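Local structure of putative superoxide reductase (Thermotoga maritima, 3QZB) at the interface of chains A and B. The protein probably catalyses the one-electron reduction of superoxide to hydrogen peroxide at a mononuclear iron centre, with electrons supplied by way of rubredoxin. Sequence-based numbering; all coordinates share one arbitrary frame. Chains: chain A/B, Putative superoxide reductase.

The interface of chains A and B. Residues chain A 82-84, 86, 111-113; chain B 87-90, 105.
Strands 81-87 and 108-115 of chain A meet strand 103-106 of chain B, together with the end of its strand 81-87 and the loop that follows, and A:Val83 and B:Thr105 touch near the middle of this patch. The meeting illustrates how one backbone carbonyl can join two segments of a partner chain. A:Val83 O accepts hydrogen bonds from the hydroxyl OG1 of B:Thr105 at 2.7 Å, in the carbonyl plane and on a lone pair, and from the backbone N of B:Asn89 at 2.9 Å, a nearly straight bond (171° at H) that arrives from above that plane. B:Thr105 reaches it with OG1 anti to its own carbonyl carbon (chi1 -46°), which turns methyl CG2 toward A:Thr111, whose OG1 lies 3.6 Å away. That OG1 is hydrogen-bonded to A:Tyr86 OH at 2.7 Å, a bond within chain A that probably steadies the two hydroxyls that face the methyl.

Alongside, A:Glu82 and B:Asn89 run side by side, their carboxylate and amide planes 39° apart. The amide ND2 bonds A:Glu82 OE1 at 2.8 Å from above the carboxylate and, nearly in its own plane, B:Glu87 OE1 at 3.1 Å. One amide thus bridges two carboxylates and may ease their mutual repulsion. An alanine in place of B:Asn89 would probably leave both carboxylates without this shared donor and free A:Glu82 to turn. A water further joins A:Glu82 O to B:Asn89 O.

A short antiparallel bridge pairs A:Val113 with B:Thr105, so the contact lies between strands of two immunoglobulin-like beta-sandwiches. The two-fold relation of the chains repeats the patch with their roles exchanged, though the structure alone does not show whether this interface forms in solution.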
loop_
_atom_site.group_PDB
_atom_site.type_symbol
_atom_site.label_atom_id
_atom_site.label_comp_id
_atom_site.label_asym_id
_atom_site.label_seq_id
_atom_site.Cartn_x
_atom_site.Cartn_y
_atom_site.Cartn_z
ATOM N N GLU A 82 3.080 12.310 -3.520
ATOM C CA GLU A 82 3.606 11.016 -3.102
ATOM C C GLU A 82 4.297 10.375 -4.304
ATOM O O GLU A 82 3.665 9.977 -5.275
ATOM C CB GLU A 82 2.483 10.107 -2.583
ATOM C CG GLU A 82 3.032 8.842 -1.885
ATOM C CD GLU A 82 1.946 7.975 -1.306
ATOM O OE1 GLU A 82 1.078 7.527 -2.103
ATOM O OE2 GLU A 82 1.977 7.720 -0.068
ATOM N N VAL A 83 5.605 10.321 -4.251
ATOM C CA VAL A 83 6.401 9.619 -5.257
ATOM C C VAL A 83 6.120 8.114 -5.232
ATOM O O VAL A 83 5.965 7.477 -6.249
ATOM C CB VAL A 83 7.899 9.917 -5.047
ATOM C CG1 VAL A 83 8.821 8.978 -5.813
ATOM C CG2 VAL A 83 8.188 11.383 -5.385
ATOM N N GLY A 84 6.010 7.552 -4.011
ATOM C CA GLY A 84 5.748 6.144 -3.877
ATOM C C GLY A 84 5.705 5.742 -2.412
ATOM O O GLY A 84 6.130 6.477 -1.573
ATOM N N TYR A 86 6.788 2.147 -0.361
ATOM C CA TYR A 86 7.614 0.954 -0.594
ATOM C C TYR A 86 7.575 0.116 0.692
ATOM O O TYR A 86 8.114 0.539 1.727
ATOM C CB TYR A 86 9.054 1.399 -0.947
ATOM C CG TYR A 86 9.090 2.495 -2.006
ATOM C CD1 TYR A 86 8.907 2.173 -3.359
ATOM C CD2 TYR A 86 9.175 3.820 -1.647
ATOM C CE1 TYR A 86 8.833 3.203 -4.347
ATOM C CE2 TYR A 86 9.118 4.814 -2.624
ATOM C CZ TYR A 86 8.936 4.526 -3.937
ATOM O OH TYR A 86 8.886 5.567 -4.843
ATOM N N THR A 111 14.119 3.847 -5.980
ATOM C CA THR A 111 13.033 4.300 -6.855
ATOM C C THR A 111 13.612 5.300 -7.854
ATOM O O THR A 111 14.682 5.879 -7.637
ATOM C CB THR A 111 11.898 4.885 -5.996
ATOM O OG1 THR A 111 10.727 5.145 -6.766
ATOM C CG2 THR A 111 12.244 6.135 -5.287
ATOM N N VAL A 112 12.944 5.382 -9.004
ATOM C CA VAL A 112 13.433 6.179 -10.112
ATOM C C VAL A 112 12.328 7.192 -10.466
ATOM O O VAL A 112 11.175 6.817 -10.641
ATOM C CB VAL A 112 13.749 5.312 -11.322
ATOM C CG1 VAL A 112 14.179 6.181 -12.509
ATOM C CG2 VAL A 112 14.811 4.292 -10.987
ATOM N N VAL A 113 12.721 8.446 -10.531
ATOM C CA VAL A 113 11.775 9.537 -10.863
ATOM C C VAL A 113 12.321 10.333 -12.057
ATOM O O VAL A 113 13.491 10.256 -12.402
ATOM C CB VAL A 113 11.552 10.505 -9.699
ATOM C CG1 VAL A 113 10.860 9.777 -8.530
ATOM C CG2 VAL A 113 12.822 11.195 -9.228
ATOM N N GLU B 87 4.896 0.986 -4.867
ATOM C CA GLU B 87 3.940 1.811 -5.570
ATOM C C GLU B 87 4.643 2.989 -6.231
ATOM O O GLU B 87 5.465 3.638 -5.589
ATOM C CB GLU B 87 2.871 2.320 -4.598
ATOM C CG GLU B 87 2.049 1.227 -4.015
ATOM C CD GLU B 87 0.929 1.729 -3.151
ATOM O OE1 GLU B 87 0.692 2.938 -3.027
ATOM O OE2 GLU B 87 0.259 0.854 -2.519
ATOM N N PHE B 88 4.212 3.298 -7.441
ATOM C CA PHE B 88 4.755 4.379 -8.275
ATOM C C PHE B 88 3.620 5.385 -8.431
ATOM O O PHE B 88 2.703 5.082 -9.227
ATOM C CB PHE B 88 5.228 3.812 -9.608
ATOM C CG PHE B 88 6.054 2.560 -9.436
ATOM C CD1 PHE B 88 7.245 2.585 -8.684
ATOM C CD2 PHE B 88 5.660 1.370 -9.981
ATOM C CE1 PHE B 88 7.963 1.400 -8.500
ATOM C CE2 PHE B 88 6.389 0.222 -9.755
ATOM C CZ PHE B 88 7.543 0.245 -9.017
ATOM N N ASN B 89 3.641 6.471 -7.656
ATOM C CA ASN B 89 2.431 7.212 -7.420
ATOM C C ASN B 89 2.364 8.612 -8.005
ATOM O O ASN B 89 1.375 9.309 -7.816
ATOM C CB ASN B 89 2.077 7.223 -5.938
ATOM C CG ASN B 89 1.707 5.841 -5.427
ATOM O OD1 ASN B 89 1.391 4.963 -6.233
ATOM N ND2 ASN B 89 1.753 5.632 -4.102
ATOM N N ALA B 90 3.408 9.045 -8.720
ATOM C CA ALA B 90 3.404 10.339 -9.391
ATOM C C ALA B 90 3.388 10.122 -10.888
ATOM O O ALA B 90 4.215 9.356 -11.413
ATOM C CB ALA B 90 4.623 11.157 -8.989
ATOM N N THR B 105 6.983 9.004 -11.336
ATOM C CA THR B 105 7.679 7.858 -10.748
ATOM C C THR B 105 7.666 6.724 -11.753
ATOM O O THR B 105 6.588 6.250 -12.163
ATOM C CB THR B 105 7.018 7.379 -9.462
ATOM O OG1 THR B 105 6.741 8.529 -8.661
ATOM C CG2 THR B 105 7.944 6.368 -8.777
HETATM O O HOH W 1 1.108 11.406 -6.116
#